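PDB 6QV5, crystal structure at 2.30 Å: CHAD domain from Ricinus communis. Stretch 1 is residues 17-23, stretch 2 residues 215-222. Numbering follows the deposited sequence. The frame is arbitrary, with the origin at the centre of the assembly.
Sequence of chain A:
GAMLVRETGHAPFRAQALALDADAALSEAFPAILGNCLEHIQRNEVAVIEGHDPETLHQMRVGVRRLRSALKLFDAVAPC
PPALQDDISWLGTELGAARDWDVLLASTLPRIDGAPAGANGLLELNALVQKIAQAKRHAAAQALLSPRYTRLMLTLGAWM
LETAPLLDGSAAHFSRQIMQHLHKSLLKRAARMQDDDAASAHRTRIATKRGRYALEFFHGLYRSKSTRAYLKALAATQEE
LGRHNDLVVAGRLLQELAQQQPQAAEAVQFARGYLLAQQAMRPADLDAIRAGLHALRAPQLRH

Stretch 1 17-23: ALALDAD
Stretch 2 215-222: LEFFHGLY

This is a water-mediated contact between an extended segment and the end of a helix, in which Leu20 makes the apolar side-chain contacts, with Phe218 and Leu221, and no direct hydrogen bond crosses between the stretches. Residues 17-23 form no regular helix or strand. From Ala17 to Asp21 the backbone is extended, with phi/psi of -96/104 at Leu18, -105/91 at Ala19 and -79/149 at Leu20, before Ala22 turns to -65/-35. Across the contact, the helix that includes Leu215 to Phe217 gives out at Phe218, the first residue to leave helical angles at -102/44. Beyond it, Gly220 (-75/4) and Leu221 (-99/-21) continue the chain, with a weak backbone hydrogen bond from Leu221 N to Phe218 O at 3.4 Å. The two chains run in the same general direction: Leu18 CA lies 6.5 Å from Phe217 CA, and Ala22 CA lies 5.2 Å from Leu221 CA.

Two waters fill the polar gap. Water 1 accepts from Leu18 N at 3.1 Å and donates to Glu216 O at 2.7 Å. Water 2 is the hub: it donates to Leu18 O at 2.7 Å and to Phe217 O at 3.1 Å, and accepts from Leu20 N at 3.1 Å and Gly220 N at 2.9 Å. The end of the helix and the turn beyond it, and the extended segment, thus join backbone groups through a shared water.

Side chains add a second layer of contacts. Leu18 (chi1 t, chi2 p) brings CD2 to 3.5 Å from Phe217 O, while its own O sits 3.5 Å from His219 CB. Leu20 (chi1 m, chi2 t) starts sideways, but its end comes nearer, placing CD1 3.4 Å from Phe217 O and 4.5 Å from Phe218 CD1, oblique to that ring. Leu221, with chi1 off-well at -96° and chi2 p, likewise brings its end closer: its CD1 packs 3.8 Å from Leu20 CB and 3.6 Å from Asp21 O. Phe217 and Phe218 (both chi1 m) point their CA-to-CB bonds away; Phe217 O is the atom that Leu18 CD2 and Leu20 CD1 approach.

Gly220 lies where the backbones come close. Its CA makes a CA-H...O contact with Leu20 O at 3.5 Å, with 140° at the hydrogen. An ideal CB would point toward the other stretch and fall 2.3 Å from Leu20 O, a clash, so the position has no room for a side chain in this backbone arrangement.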

# COMPACT_ATOMS: atom_id res chain seq x y z
N ALA A 17 10.56 13.47 0.26
CA ALA A 17 11.04 13.43 -1.12
C ALA A 17 12.52 13.06 -1.15
O ALA A 17 13.36 13.78 -0.60
CB ALA A 17 10.81 14.78 -1.80
N LEU A 18 12.83 11.89 -1.73
CA LEU A 18 14.19 11.37 -1.82
C LEU A 18 14.83 11.71 -3.16
O LEU A 18 14.50 11.10 -4.19
CB LEU A 18 14.22 9.86 -1.52
CG LEU A 18 15.59 9.21 -1.27
CD1 LEU A 18 16.12 9.55 0.12
CD2 LEU A 18 15.51 7.71 -1.42
N ALA A 19 15.74 12.70 -3.16
CA ALA A 19 16.45 13.15 -4.35
C ALA A 19 17.90 12.66 -4.32
O ALA A 19 18.78 13.31 -3.76
CB ALA A 19 16.39 14.67 -4.47
N LEU A 20 18.13 11.47 -4.90
CA LEU A 20 19.45 10.84 -4.98
C LEU A 20 20.27 11.46 -6.10
O LEU A 20 19.70 11.88 -7.12
CB LEU A 20 19.32 9.32 -5.23
CG LEU A 20 18.77 8.45 -4.09
CD1 LEU A 20 18.24 7.15 -4.64
CD2 LEU A 20 19.83 8.17 -3.03
N ASP A 21 21.60 11.50 -5.93
CA ASP A 21 22.53 12.02 -6.94
C ASP A 21 22.59 11.03 -8.12
O ASP A 21 22.39 9.83 -7.92
CB ASP A 21 23.93 12.23 -6.35
CG ASP A 21 24.03 13.35 -5.33
OD1 ASP A 21 23.77 14.52 -5.71
OD2 ASP A 21 24.39 13.07 -4.17
N ALA A 22 22.85 11.54 -9.33
CA ALA A 22 22.94 10.72 -10.55
C ALA A 22 24.14 9.76 -10.50
O ALA A 22 24.04 8.64 -10.99
CB ALA A 22 23.04 11.61 -11.78
N ASP A 23 25.25 10.20 -9.87
CA ASP A 23 26.49 9.43 -9.72
C ASP A 23 26.57 8.63 -8.41
O ASP A 23 27.63 8.08 -8.09
CB ASP A 23 27.71 10.37 -9.88
CG ASP A 23 27.80 11.47 -8.83
OD1 ASP A 23 26.80 12.20 -8.64
OD2 ASP A 23 28.88 11.62 -8.22
N LEU A 215 9.89 4.09 -8.67
CA LEU A 215 10.17 5.33 -9.37
C LEU A 215 10.31 6.51 -8.40
O LEU A 215 11.05 7.45 -8.69
CB LEU A 215 9.11 5.61 -10.44
CG LEU A 215 9.51 6.48 -11.63
CD1 LEU A 215 10.65 5.85 -12.44
CD2 LEU A 215 8.33 6.72 -12.54
N GLU A 216 9.63 6.44 -7.24
CA GLU A 216 9.71 7.45 -6.18
C GLU A 216 11.02 7.29 -5.41
O GLU A 216 11.58 8.29 -4.94
CB GLU A 216 8.52 7.36 -5.23
CG GLU A 216 7.24 7.98 -5.77
CD GLU A 216 5.99 7.77 -4.93
OE1 GLU A 216 5.93 6.77 -4.18
OE2 GLU A 216 5.06 8.60 -5.05
N PHE A 217 11.51 6.03 -5.27
CA PHE A 217 12.76 5.70 -4.59
C PHE A 217 13.97 6.21 -5.37
O PHE A 217 14.86 6.83 -4.78
CB PHE A 217 12.89 4.17 -4.37
CG PHE A 217 11.89 3.51 -3.45
CD1 PHE A 217 11.40 4.17 -2.33
CD2 PHE A 217 11.48 2.20 -3.67
CE1 PHE A 217 10.48 3.55 -1.48
CE2 PHE A 217 10.57 1.58 -2.82
CZ PHE A 217 10.08 2.25 -1.72
N PHE A 218 13.99 5.96 -6.69
CA PHE A 218 15.06 6.38 -7.60
C PHE A 218 14.62 7.62 -8.40
O PHE A 218 14.85 7.70 -9.61
CB PHE A 218 15.46 5.21 -8.53
CG PHE A 218 15.92 3.95 -7.84
CD1 PHE A 218 17.24 3.80 -7.43
CD2 PHE A 218 15.04 2.89 -7.65
CE1 PHE A 218 17.67 2.63 -6.81
CE2 PHE A 218 15.47 1.71 -7.02
CZ PHE A 218 16.78 1.59 -6.61
N HIS A 219 14.00 8.60 -7.71
CA HIS A 219 13.45 9.84 -8.27
C HIS A 219 14.48 10.73 -8.99
O HIS A 219 14.24 11.13 -10.13
CB HIS A 219 12.70 10.63 -7.17
CG HIS A 219 12.24 11.99 -7.60
ND1 HIS A 219 12.81 13.14 -7.08
CD2 HIS A 219 11.29 12.34 -8.50
CE1 HIS A 219 12.18 14.15 -7.67
NE2 HIS A 219 11.26 13.72 -8.53
N GLY A 220 15.60 11.02 -8.33
CA GLY A 220 16.66 11.87 -8.87
C GLY A 220 17.55 11.25 -9.94
O GLY A 220 18.50 11.90 -10.39
N LEU A 221 17.25 10.01 -10.35
CA LEU A 221 18.00 9.24 -11.35
C LEU A 221 17.37 9.29 -12.75
O LEU A 221 18.06 9.02 -13.74
CB LEU A 221 18.10 7.78 -10.88
CG LEU A 221 19.37 7.35 -10.14
CD1 LEU A 221 19.46 7.97 -8.75
CD2 LEU A 221 19.41 5.85 -9.99
N TYR A 222 16.07 9.62 -12.84
CA TYR A 222 15.30 9.65 -14.09
C TYR A 222 14.79 11.05 -14.45
O TYR A 222 14.77 11.94 -13.59
CB TYR A 222 14.15 8.63 -14.02
CG TYR A 222 14.59 7.19 -13.89
CD1 TYR A 222 14.69 6.37 -15.01
CD2 TYR A 222 14.87 6.63 -12.65
CE1 TYR A 222 15.10 5.04 -14.90
CE2 TYR A 222 15.29 5.31 -12.52
CZ TYR A 222 15.39 4.51 -13.65
OH TYR A 222 15.79 3.20 -13.54
O HOH W 1 10.84 10.64 -3.77
O HOH W 2 15.94 9.51 -5.89